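Local coordinates for uncharacterized protein SPO1766 (Silicibacter pomeroyi, PDB 3DNX) that is of unknown function but belongs to the MmcB-like family of the PD-(D/E)XK nuclease clan and may therefore act in DNA repair, at residues R18-H23 with L102-Y107; V30-F35 with Q130-H135; L41-M46 with V56-S61; R81-V86 with A109-M114. All coordinates share one frame; numbering follows the deposited sequence.

Contact 1: R18-H23 with L102-Y107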
# COMPACT_ATOMS: atom_id res chain seq x y z
N ARG A 18 8.67 7.42 -12.65
CA ARG A 18 8.40 8.60 -11.78
C ARG A 18 7.36 9.49 -12.35
O ARG A 18 6.41 9.85 -11.66
CB ARG A 18 9.69 9.38 -11.52
CG ARG A 18 9.61 10.46 -10.42
CD ARG A 18 11.02 11.05 -10.42
NE ARG A 18 11.33 11.95 -9.36
CZ ARG A 18 11.46 13.27 -9.49
NH1 ARG A 18 11.81 13.98 -8.42
NH2 ARG A 18 11.24 13.88 -10.66
N GLY A 19 7.48 9.79 -13.64
CA GLY A 19 6.49 10.63 -14.33
C GLY A 19 5.16 9.98 -14.45
O GLY A 19 4.12 10.61 -14.19
N VAL A 20 5.16 8.67 -14.72
CA VAL A 20 3.91 7.94 -14.75
C VAL A 20 3.17 7.99 -13.40
O VAL A 20 1.93 8.24 -13.37
CB VAL A 20 4.13 6.44 -15.22
CG1 VAL A 20 2.84 5.66 -15.07
CG2 VAL A 20 4.64 6.39 -16.68
N ALA A 21 3.91 7.71 -12.32
CA ALA A 21 3.36 7.72 -10.96
C ALA A 21 2.77 9.11 -10.58
O ALA A 21 1.69 9.17 -9.95
CB ALA A 21 4.40 7.29 -9.97
N ARG A 22 3.47 10.17 -10.94
CA ARG A 22 2.96 11.57 -10.69
C ARG A 22 1.65 11.73 -11.38
O ARG A 22 0.70 12.23 -10.78
CB ARG A 22 3.94 12.61 -11.19
CG ARG A 22 5.16 12.73 -10.38
CD ARG A 22 6.18 13.68 -10.99
NE ARG A 22 7.20 14.03 -10.02
CZ ARG A 22 7.83 15.20 -9.96
NH1 ARG A 22 7.62 16.16 -10.87
NH2 ARG A 22 8.72 15.41 -9.03
N HIS A 23 1.57 11.30 -12.66
CA HIS A 23 0.38 11.53 -13.45
C HIS A 23 -0.81 10.69 -13.00
O HIS A 23 -1.94 11.19 -12.90
CB HIS A 23 0.67 11.28 -14.96
CG HIS A 23 -0.46 11.68 -15.86
ND1 HIS A 23 -0.94 12.97 -15.92
CD2 HIS A 23 -1.28 10.93 -16.66
CE1 HIS A 23 -1.95 13.02 -16.77
NE2 HIS A 23 -2.18 11.80 -17.22
N LEU A 102 1.36 6.07 -23.01
CA LEU A 102 1.69 7.31 -22.35
C LEU A 102 3.00 7.81 -22.89
O LEU A 102 3.91 7.01 -23.16
CB LEU A 102 1.84 7.17 -20.81
CG LEU A 102 0.60 6.89 -19.97
CD1 LEU A 102 0.29 5.43 -20.02
CD2 LEU A 102 0.83 7.30 -18.56
N ILE A 103 3.11 9.11 -23.03
CA ILE A 103 4.40 9.75 -23.22
C ILE A 103 4.82 10.37 -21.88
O ILE A 103 4.05 11.12 -21.28
CB ILE A 103 4.36 10.85 -24.32
CG1 ILE A 103 3.74 10.33 -25.63
CG2 ILE A 103 5.74 11.44 -24.51
CD1 ILE A 103 4.54 9.30 -26.32
N ALA A 104 6.02 10.04 -21.42
CA ALA A 104 6.45 10.34 -20.06
C ALA A 104 7.90 10.83 -20.05
O ALA A 104 8.65 10.68 -21.03
CB ALA A 104 6.31 9.07 -19.17
N ASP A 105 8.24 11.48 -18.93
CA ASP A 105 9.64 11.75 -18.55
C ASP A 105 9.71 11.70 -17.03
O ASP A 105 8.77 11.23 -16.42
CB ASP A 105 10.18 13.07 -19.13
CG ASP A 105 9.44 14.33 -18.65
OD1 ASP A 105 8.68 14.33 -17.66
OD2 ASP A 105 9.64 15.38 -19.28
N ALA A 106 10.79 12.18 -16.41
CA ALA A 106 10.93 12.06 -14.96
C ALA A 106 9.94 12.93 -14.22
O ALA A 106 9.77 12.72 -13.05
CB ALA A 106 12.37 12.38 -14.48
N TYR A 107 9.28 13.88 -14.90
CA TYR A 107 8.54 14.89 -14.20
C TYR A 107 7.04 14.85 -14.37
O TYR A 107 6.31 15.47 -13.58
CB TYR A 107 9.03 16.26 -14.66
CG TYR A 107 10.53 16.36 -14.53
CD1 TYR A 107 11.11 16.48 -13.29
CD2 TYR A 107 11.36 16.25 -15.65
CE1 TYR A 107 12.48 16.59 -13.13
CE2 TYR A 107 12.75 16.33 -15.51
CZ TYR A 107 13.29 16.50 -14.24
OH TYR A 107 14.65 16.58 -14.05

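Contact 2: V30-F35 with Q130-H135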
# COMPACT_ATOMS: atom_id res chain seq x y z
N VAL A 30 -3.27 5.30 -7.65
CA VAL A 30 -2.02 5.13 -6.92
C VAL A 30 -1.21 4.07 -7.66
O VAL A 30 -1.74 3.38 -8.54
CB VAL A 30 -2.25 4.68 -5.46
CG1 VAL A 30 -2.93 5.85 -4.64
CG2 VAL A 30 -3.12 3.42 -5.39
N SER A 31 0.03 3.90 -7.29
CA SER A 31 0.91 3.02 -8.06
C SER A 31 2.00 2.45 -7.18
O SER A 31 2.31 2.97 -6.11
CB SER A 31 1.50 3.74 -9.25
OG SER A 31 2.33 4.82 -8.83
N VAL A 32 2.56 1.33 -7.66
CA VAL A 32 3.81 0.81 -7.16
C VAL A 32 4.71 0.45 -8.34
O VAL A 32 4.25 0.29 -9.49
CB VAL A 32 3.67 -0.43 -6.22
CG1 VAL A 32 2.89 -0.06 -4.93
CG2 VAL A 32 3.08 -1.64 -6.90
N GLU A 33 5.98 0.30 -8.04
CA GLU A 33 6.93 -0.11 -9.03
C GLU A 33 7.43 -1.54 -8.83
O GLU A 33 7.48 -2.08 -7.71
CB GLU A 33 8.12 0.85 -9.02
CG GLU A 33 7.88 2.18 -9.66
CD GLU A 33 9.20 2.98 -9.83
OE1 GLU A 33 10.22 2.43 -10.38
OE2 GLU A 33 9.22 4.17 -9.45
N GLU A 34 7.82 -2.15 -9.95
CA GLU A 34 8.42 -3.50 -9.94
C GLU A 34 7.52 -4.49 -9.24
O GLU A 34 7.92 -5.19 -8.34
CB GLU A 34 9.79 -3.44 -9.29
CG GLU A 34 10.66 -2.39 -9.92
CD GLU A 34 12.07 -2.43 -9.43
OE1 GLU A 34 12.26 -2.51 -8.20
OE2 GLU A 34 12.99 -2.35 -10.28
N PHE A 35 6.28 -4.54 -9.69
CA PHE A 35 5.29 -5.40 -9.13
C PHE A 35 5.26 -6.82 -9.74
O PHE A 35 5.28 -6.97 -10.96
CB PHE A 35 3.93 -4.78 -9.35
CG PHE A 35 2.84 -5.56 -8.75
CD1 PHE A 35 1.99 -6.29 -9.55
CD2 PHE A 35 2.68 -5.60 -7.38
CE1 PHE A 35 0.97 -7.01 -9.01
CE2 PHE A 35 1.67 -6.35 -6.83
CZ PHE A 35 0.80 -7.05 -7.65
N GLN A 130 -4.45 -7.36 -2.96
CA GLN A 130 -3.81 -7.80 -1.73
C GLN A 130 -2.29 -7.70 -1.87
O GLN A 130 -1.57 -7.26 -0.93
CB GLN A 130 -4.24 -9.23 -1.36
CG GLN A 130 -3.44 -9.89 -0.25
CD GLN A 130 -3.84 -9.42 1.09
OE1 GLN A 130 -5.02 -9.23 1.35
NE2 GLN A 130 -2.87 -9.27 1.99
N LYS A 131 -1.80 -8.10 -3.05
CA LYS A 131 -0.37 -8.09 -3.34
C LYS A 131 0.15 -6.67 -3.43
O LYS A 131 1.23 -6.38 -2.95
CB LYS A 131 -0.07 -8.83 -4.63
CG LYS A 131 -0.03 -10.32 -4.48
CD LYS A 131 0.13 -11.05 -5.81
CE LYS A 131 -0.23 -12.52 -5.61
NZ LYS A 131 0.78 -13.42 -6.26
N PHE A 132 -0.63 -5.82 -4.09
CA PHE A 132 -0.30 -4.42 -4.23
C PHE A 132 -0.20 -3.74 -2.85
O PHE A 132 0.80 -3.07 -2.55
CB PHE A 132 -1.36 -3.77 -5.10
CG PHE A 132 -1.17 -2.32 -5.34
CD1 PHE A 132 -0.68 -1.88 -6.56
CD2 PHE A 132 -1.52 -1.38 -4.40
CE1 PHE A 132 -0.54 -0.52 -6.81
CE2 PHE A 132 -1.38 -0.03 -4.64
CZ PHE A 132 -0.87 0.41 -5.83
N ALA A 133 -1.24 -3.94 -2.04
CA ALA A 133 -1.28 -3.46 -0.62
C ALA A 133 -0.04 -3.87 0.15
O ALA A 133 0.66 -3.06 0.78
CB ALA A 133 -2.52 -4.01 0.09
N THR A 134 0.27 -5.13 0.05
CA THR A 134 1.41 -5.67 0.73
C THR A 134 2.71 -5.06 0.27
O THR A 134 3.57 -4.74 1.08
CB THR A 134 1.44 -7.17 0.57
OG1 THR A 134 0.23 -7.68 1.14
CG2 THR A 134 2.63 -7.75 1.31
N HIS A 135 2.85 -4.89 -1.05
CA HIS A 135 4.05 -4.33 -1.65
C HIS A 135 4.24 -2.90 -1.17
O HIS A 135 5.31 -2.49 -0.68
CB HIS A 135 3.89 -4.40 -3.18
CG HIS A 135 5.01 -3.80 -3.97
ND1 HIS A 135 5.70 -4.52 -4.93
CD2 HIS A 135 5.52 -2.54 -4.01
CE1 HIS A 135 6.59 -3.73 -5.50
NE2 HIS A 135 6.50 -2.53 -4.97

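Contact 3: L41-M46 with V56-S61. With NA (sodium ion), chain C.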
# COMPACT_ATOMS: atom_id res chain seq x y z
N LEU A 41 7.10 -13.17 -13.52
CA LEU A 41 6.74 -11.91 -14.17
C LEU A 41 7.01 -10.73 -13.25
O LEU A 41 6.89 -10.83 -12.03
CB LEU A 41 5.26 -11.88 -14.55
CG LEU A 41 4.79 -12.88 -15.60
CD1 LEU A 41 3.26 -12.86 -15.64
CD2 LEU A 41 5.40 -12.54 -16.98
N ARG A 42 7.32 -9.60 -13.85
CA ARG A 42 7.44 -8.36 -13.11
C ARG A 42 7.02 -7.20 -13.99
O ARG A 42 7.41 -7.15 -15.16
CB ARG A 42 8.85 -8.15 -12.62
CG ARG A 42 8.93 -7.14 -11.49
CD ARG A 42 10.33 -7.00 -10.97
NE ARG A 42 11.17 -6.40 -11.99
CZ ARG A 42 12.44 -6.04 -11.83
NH1 ARG A 42 13.05 -6.17 -10.64
NH2 ARG A 42 13.10 -5.50 -12.87
N VAL A 43 6.17 -6.32 -13.47
CA VAL A 43 5.70 -5.20 -14.26
C VAL A 43 6.31 -3.91 -13.72
O VAL A 43 6.49 -3.75 -12.53
CB VAL A 43 4.14 -5.10 -14.33
CG1 VAL A 43 3.48 -6.45 -14.71
CG2 VAL A 43 3.58 -4.55 -13.10
N ASP A 44 6.63 -2.98 -14.62
CA ASP A 44 7.37 -1.76 -14.26
C ASP A 44 6.57 -0.83 -13.34
O ASP A 44 7.10 -0.35 -12.33
CB ASP A 44 7.78 -1.02 -15.52
CG ASP A 44 8.77 -1.82 -16.38
OD1 ASP A 44 9.49 -2.67 -15.82
OD2 ASP A 44 8.80 -1.55 -17.60
N VAL A 45 5.31 -0.60 -13.69
CA VAL A 45 4.40 0.12 -12.83
C VAL A 45 3.05 -0.61 -12.82
O VAL A 45 2.52 -0.96 -13.88
CB VAL A 45 4.21 1.59 -13.26
CG1 VAL A 45 3.14 2.30 -12.38
CG2 VAL A 45 5.53 2.34 -13.17
N MSE A 46 2.52 -0.82 -11.61
CA MSE A 46 1.12 -1.19 -11.47
C MSE A 46 0.34 -0.01 -10.94
O MSE A 46 0.76 0.57 -9.94
CB MSE A 46 0.93 -2.42 -10.58
CG MSE A 46 -0.58 -2.82 -10.47
SE MSE A 46 -1.03 -4.34 -9.43
CE MSE A 46 -2.75 -3.74 -8.61
N VAL A 56 -1.44 -1.99 -15.90
CA VAL A 56 -0.04 -2.32 -16.00
C VAL A 56 0.55 -1.34 -17.01
O VAL A 56 0.01 -1.15 -18.13
CB VAL A 56 0.16 -3.77 -16.45
CG1 VAL A 56 1.57 -3.98 -17.08
CG2 VAL A 56 -0.14 -4.73 -15.28
N ILE A 57 1.65 -0.72 -16.61
CA ILE A 57 2.38 0.18 -17.49
C ILE A 57 3.83 -0.28 -17.57
O ILE A 57 4.55 -0.33 -16.57
CB ILE A 57 2.33 1.66 -17.00
CG1 ILE A 57 0.89 2.12 -16.90
CG2 ILE A 57 3.11 2.61 -17.94
CD1 ILE A 57 0.46 2.30 -15.49
N GLU A 58 4.23 -0.63 -18.80
CA GLU A 58 5.59 -0.98 -19.08
C GLU A 58 6.33 0.23 -19.64
O GLU A 58 5.97 0.75 -20.72
CB GLU A 58 5.63 -2.14 -20.09
CG GLU A 58 5.25 -3.47 -19.53
CD GLU A 58 6.24 -3.96 -18.50
OE1 GLU A 58 7.31 -4.46 -18.91
OE2 GLU A 58 5.96 -3.85 -17.29
N CYS A 59 7.40 0.58 -18.95
CA CYS A 59 8.19 1.76 -19.21
C CYS A 59 9.40 1.38 -20.03
O CYS A 59 10.35 0.83 -19.51
CB CYS A 59 8.59 2.44 -17.90
SG CYS A 59 7.17 2.95 -16.91
N LYS A 60 9.37 1.67 -21.33
CA LYS A 60 10.49 1.31 -22.19
C LYS A 60 11.33 2.54 -22.54
O LYS A 60 10.87 3.48 -23.14
CB LYS A 60 9.97 0.61 -23.44
CG LYS A 60 9.15 -0.63 -23.12
CD LYS A 60 10.06 -1.63 -22.42
CE LYS A 60 9.36 -2.86 -22.02
NZ LYS A 60 10.27 -3.84 -21.31
N SER A 61 12.59 2.49 -22.14
CA SER A 61 13.45 3.65 -22.20
C SER A 61 14.23 3.72 -23.52
O SER A 61 14.85 4.75 -23.81
CB SER A 61 14.39 3.59 -21.01
OG SER A 61 15.13 2.36 -21.03
NA NA C . 12.20 -0.72 -18.79
O HOH W 1 8.98 -5.24 -17.04
O HOH W 2 10.63 -2.45 -18.89
O HOH W 3 11.91 -0.01 -16.69
O HOH W 4 13.87 -2.33 -18.69

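Contact 4: R81-V86 with A109-M114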
# COMPACT_ATOMS: atom_id res chain seq x y z
N ARG A 81 -6.32 -2.85 -17.94
CA ARG A 81 -5.78 -2.06 -19.05
C ARG A 81 -4.25 -2.14 -19.02
O ARG A 81 -3.65 -2.09 -17.97
CB ARG A 81 -6.21 -0.60 -18.96
CG ARG A 81 -7.72 -0.39 -19.03
CD ARG A 81 -8.05 1.06 -19.22
NE ARG A 81 -9.41 1.39 -18.83
CZ ARG A 81 -10.40 1.73 -19.66
NH1 ARG A 81 -11.59 2.00 -19.16
NH2 ARG A 81 -10.21 1.85 -20.95
N TYR A 82 -3.68 -2.34 -20.20
CA TYR A 82 -2.23 -2.43 -20.44
C TYR A 82 -1.74 -1.27 -21.31
O TYR A 82 -2.32 -0.97 -22.39
CB TYR A 82 -1.90 -3.75 -21.14
CG TYR A 82 -0.44 -3.86 -21.47
CD1 TYR A 82 0.46 -4.31 -20.53
CD2 TYR A 82 0.04 -3.50 -22.74
CE1 TYR A 82 1.81 -4.37 -20.81
CE2 TYR A 82 1.38 -3.55 -23.02
CZ TYR A 82 2.26 -4.03 -22.06
OH TYR A 82 3.60 -4.11 -22.32
N PHE A 83 -0.68 -0.61 -20.83
CA PHE A 83 -0.09 0.58 -21.46
C PHE A 83 1.41 0.42 -21.59
O PHE A 83 2.08 -0.21 -20.74
CB PHE A 83 -0.23 1.86 -20.64
CG PHE A 83 -1.65 2.26 -20.32
CD1 PHE A 83 -2.26 3.31 -20.95
CD2 PHE A 83 -2.34 1.57 -19.32
CE1 PHE A 83 -3.56 3.69 -20.62
CE2 PHE A 83 -3.63 1.94 -18.98
CZ PHE A 83 -4.25 2.99 -19.64
N TRP A 84 1.92 1.04 -22.66
CA TRP A 84 3.33 1.39 -22.77
C TRP A 84 3.55 2.81 -22.28
O TRP A 84 2.65 3.62 -22.39
CB TRP A 84 3.82 1.27 -24.20
CG TRP A 84 3.58 -0.06 -24.82
CD1 TRP A 84 2.52 -0.41 -25.58
CD2 TRP A 84 4.42 -1.22 -24.73
NE1 TRP A 84 2.65 -1.72 -25.99
CE2 TRP A 84 3.80 -2.24 -25.45
CE3 TRP A 84 5.65 -1.48 -24.10
CZ2 TRP A 84 4.36 -3.50 -25.58
CZ3 TRP A 84 6.19 -2.74 -24.22
CH2 TRP A 84 5.56 -3.73 -24.94
N ALA A 85 4.72 3.08 -21.71
CA ALA A 85 5.15 4.45 -21.37
C ALA A 85 6.57 4.62 -21.96
O ALA A 85 7.45 3.83 -21.69
CB ALA A 85 5.15 4.70 -19.85
N VAL A 86 6.72 5.64 -22.80
CA VAL A 86 7.97 5.96 -23.50
C VAL A 86 8.18 7.46 -23.49
O VAL A 86 7.24 8.24 -23.23
CB VAL A 86 7.94 5.44 -24.96
CG1 VAL A 86 7.72 3.91 -24.98
CG2 VAL A 86 6.88 6.15 -25.82
N ALA A 109 3.63 12.85 -17.15
CA ALA A 109 3.24 11.97 -18.22
C ALA A 109 1.87 12.35 -18.76
O ALA A 109 1.12 13.11 -18.14
CB ALA A 109 3.24 10.52 -17.76
N GLU A 110 1.55 11.89 -19.97
CA GLU A 110 0.19 12.05 -20.51
C GLU A 110 -0.24 10.80 -21.25
O GLU A 110 0.54 10.17 -21.92
CB GLU A 110 0.10 13.27 -21.43
CG GLU A 110 1.01 13.22 -22.65
CD GLU A 110 1.01 14.49 -23.50
OE1 GLU A 110 0.33 15.46 -23.18
OE2 GLU A 110 1.74 14.51 -24.53
N ILE A 111 -1.50 10.45 -21.16
CA ILE A 111 -2.02 9.31 -21.91
C ILE A 111 -2.36 9.89 -23.30
O ILE A 111 -3.10 10.87 -23.40
CB ILE A 111 -3.28 8.75 -21.29
CG1 ILE A 111 -3.00 8.23 -19.86
CG2 ILE A 111 -3.90 7.67 -22.19
CD1 ILE A 111 -4.21 7.75 -19.16
N VAL A 112 -1.77 9.35 -24.33
CA VAL A 112 -2.09 9.80 -25.68
C VAL A 112 -3.02 8.81 -26.39
O VAL A 112 -3.64 9.15 -27.39
CB VAL A 112 -0.82 10.12 -26.50
CG1 VAL A 112 -0.14 11.42 -25.93
CG2 VAL A 112 0.14 8.97 -26.54
N ARG A 113 -3.08 7.59 -25.85
CA ARG A 113 -3.95 6.54 -26.33
C ARG A 113 -4.41 5.66 -25.17
O ARG A 113 -3.60 5.02 -24.49
CB ARG A 113 -3.19 5.70 -27.38
CG ARG A 113 -4.03 4.69 -28.08
CD ARG A 113 -3.29 4.18 -29.31
NE ARG A 113 -2.30 3.19 -29.00
CZ ARG A 113 -1.08 3.10 -29.56
NH1 ARG A 113 -0.27 2.12 -29.22
NH2 ARG A 113 -0.68 3.98 -30.48
N MSE A 114 -5.72 5.64 -24.94
CA MSE A 114 -6.30 4.95 -23.79
C MSE A 114 -6.29 3.48 -24.13
O MSE A 114 -6.62 3.11 -25.26
CB MSE A 114 -7.71 5.48 -23.51
CG MSE A 114 -8.44 4.81 -22.43
SE MSE A 114 -7.51 4.83 -20.72
CE MSE A 114 -7.45 6.73 -20.35

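Contact 1: R18-H23 with L102-Y107
Arg18 and Arg22, one helical turn apart, each spend a guanidinium N-H on a carbonyl of the turn that follows strand 100-104. Arg18 NH2 donates to Ala106 O at 3.0 Å; the oxygen lies close to the guanidinium plane, but the donor stands above the plane of the carbonyl. With CG anti to the backbone N (chi1 -168°), the Arg18 chain starts out beside Ala106 O, CG 3.5 Å from it, and runs on extended to NE. Arg22 NH1 reaches the next carbonyl, Tyr107 O, at 3.1 Å, tilted slightly from the plane at both ends. NE of Arg22 is taken by a salt bridge to Asp145 of the second subunit, to which Arg18 NH1 adds a long, weak ion pair. Arg18 NH2 sits 3.3 Å above the Arg22 guanidinium plane, toward its rim, and that shared acid would be expected to ease the repulsion. The Tyr107 ring stands 82° from the Arg18 guanidinium, with CD1 at its edge. The turn itself is an Asx turn: Tyr107 N donates to Asp105 OD1 at 2.9 Å, meeting the oxygen from above the carboxylate plane. Helix 12-26 thus packs on the sheet beside the end of strand 100-104, where Gly19 permits the closest backbone approach: its CA makes a CA-H...O contact of 3.2 Å with Asp105 O, and a CB there would clash with that oxygen. Beyond the glycine, Val20 CG2 rests 4.0 Å from Ala104 CB and, a little farther off, against Leu102 CD2.

Contact 2: V30-F35 with Q130-H135
Val30 opens the contact with CG2 lying 3.8 Å from Phe132 CZ, on the side of strand 30-35 that meets helix 122-144. Ser31 turns its CB away, toward helix 12-26, and offers Phe132 CZ only its backbone. Val32 lies between two rings, and both its methyls touch both. CG1 sits over one face of the Phe132 ring, 4.1 Å from the centroid, while CG2 sits over one face of the His135 ring, 4.0 Å from its centroid, and both are CH-pi contacts. The axes of strand 30-32 and helix 130-135 run 75° apart, and Val32 meets two residues three apart on the helix. Glu33 points away and forms a salt bridge with Arg144 of the second subunit; its carbonyl lies at the His135 ring edge, modelled too close to carry weight. At Glu34 the backbone enters the left-handed region, and with Phe35 it makes a G1 beta bulge opposite Val43 of the neighbouring strand. Phe35 CG is anti to the backbone N (chi1 -177°), and the ring has Lys131 CB at its edge, 3.6 Å from CZ, and His135 ND1 also at its edge, 4.0 Å from CD2. Phe35 CE2 lies 3.6 Å from Phe132 N. A sodium ion, other than the one bound by Cys59, is about 3 Å from the His135 side chain. An alanine in place of His135 would probably leave Val32 CG2 without its ring face and open a gap beside Phe35. No hydrogen bond joins strand to helix, which implies that apolar and CH-pi packing carries the contact.

Contact 3: L41-M46 with V56-S61
Asp44 lies across the Glu58 side chain at about a right angle. From its CB, 3.5 Å from Ile57 O, the side chain leaves with CG anti to the carbonyl carbon (chi1 -64°), which brings CG to 3.6 Å from Glu58 OE2. At the tip, a water lies within bonding reach of both OD1 and Glu58 OE1, while OD2 uses its anti lone pair to accept from Cys59 N at 2.9 Å. The same OD2 also comes within 3.5 Å of Glu58 OE1, the two carboxylate planes only 21° apart. Glu58 answers with its other oxygen: OE2 accepts from Asp44 N at 2.9 Å, the donor arriving nearly along the C-O axis. Asp44 on one strand of a beta hairpin and the Glu58-Cys59-Lys60 sequence at the end of the next are consistent with the PD-(D/E)XK motif, in which such residues form the nuclease active site. A sodium ion is bound here by Cys59 O at 2.5 Å, by Asp65 and by three waters; one of these waters donates to Asp44 OD2, at a doubtfully short distance, and accepts from Lys60 NZ. Lys60 NZ also pairs with Asp69. An alanine at Asp44 would probably leave Cys59 N without its acceptor. Farther along the hairpin, Val45 and Ile57 form an antiparallel hydrogen-bonded pair, Ile57 N giving to Val45 O at 2.9 Å and Val45 N to Ile57 O. Their side chains lie alongside each other, and Val45 CG2 reaches Cys59 SG at 4.1 Å. Val43 CG1 meets Val56 CG1, the side chains crossing at about a right angle.

Contact 4: R81-V86 with A109-M114
Phe83 and Met114 mark the nearest backbone approach of the two segments, their CA atoms 7.9 Å apart. No hydrogen bond passes between the segments, because strand 100-104 lies between strands 81-86 and 109-113 in the sheet. The outer strand is broken by a classic beta bulge, Val112 and Arg113 both facing Leu101, and beyond it comes Met114. The side chains therefore have to span the distance. Phe83 sends its ring across edge first: CZ lies 3.9 Å from SE of Met114, a selenomethionine, and the selenium is 5.1 Å from the ring centroid and 82° off the ring normal. Ile111 CG2 adds a looser touch at the same ring's edge, 4.3 Å from CE1. Arg81 lays its extended chain obliquely past the selenomethionine, with CD 4.1 Å from SE. Met114 CG, anti to the backbone N (chi1 176°), is thereby placed 3.8 Å from Arg81 NH2. The polar work of that guanidinium lies just beyond, in a hydrogen bond from NH2 to Ala115 O and a salt bridge from NH1 to Glu117. Arg113 turns its own NE to Ser99 O. Between the segments, Leu102 of the middle strand touches both Phe83 and Ile111. The arrangement is a Met-aromatic contact at the edge of a phenylalanine ring, linking interior strand 81-86 to the residue just past outermost strand 109-113, across strand 100-104, in a mixed sheet.

Overall arrangement
From the N terminus, helix 12-26 opens contact 1, which closes only at 102-107, pinning the helix to the sheet. Strand 30-35 opens contact 2 inside that loop, and its partner in helix 122-144 lies beyond it, so contacts 1 and 2 cross. Contact 3, the hairpin of strands 43-48 and 54-59, is nested within both. Contact 4 follows it in series, crosses contact 1 and lies inside contact 2. Along the sheet, strand 30-35 pairs with 43-48, and 54-59 with 81-86. Val20 of contact 1 packs on Ile57 and Cys59 of contact 3. Contacts 2 and 4 lie about 19 Å apart, centre to centre, on opposite sides of the chain's centre.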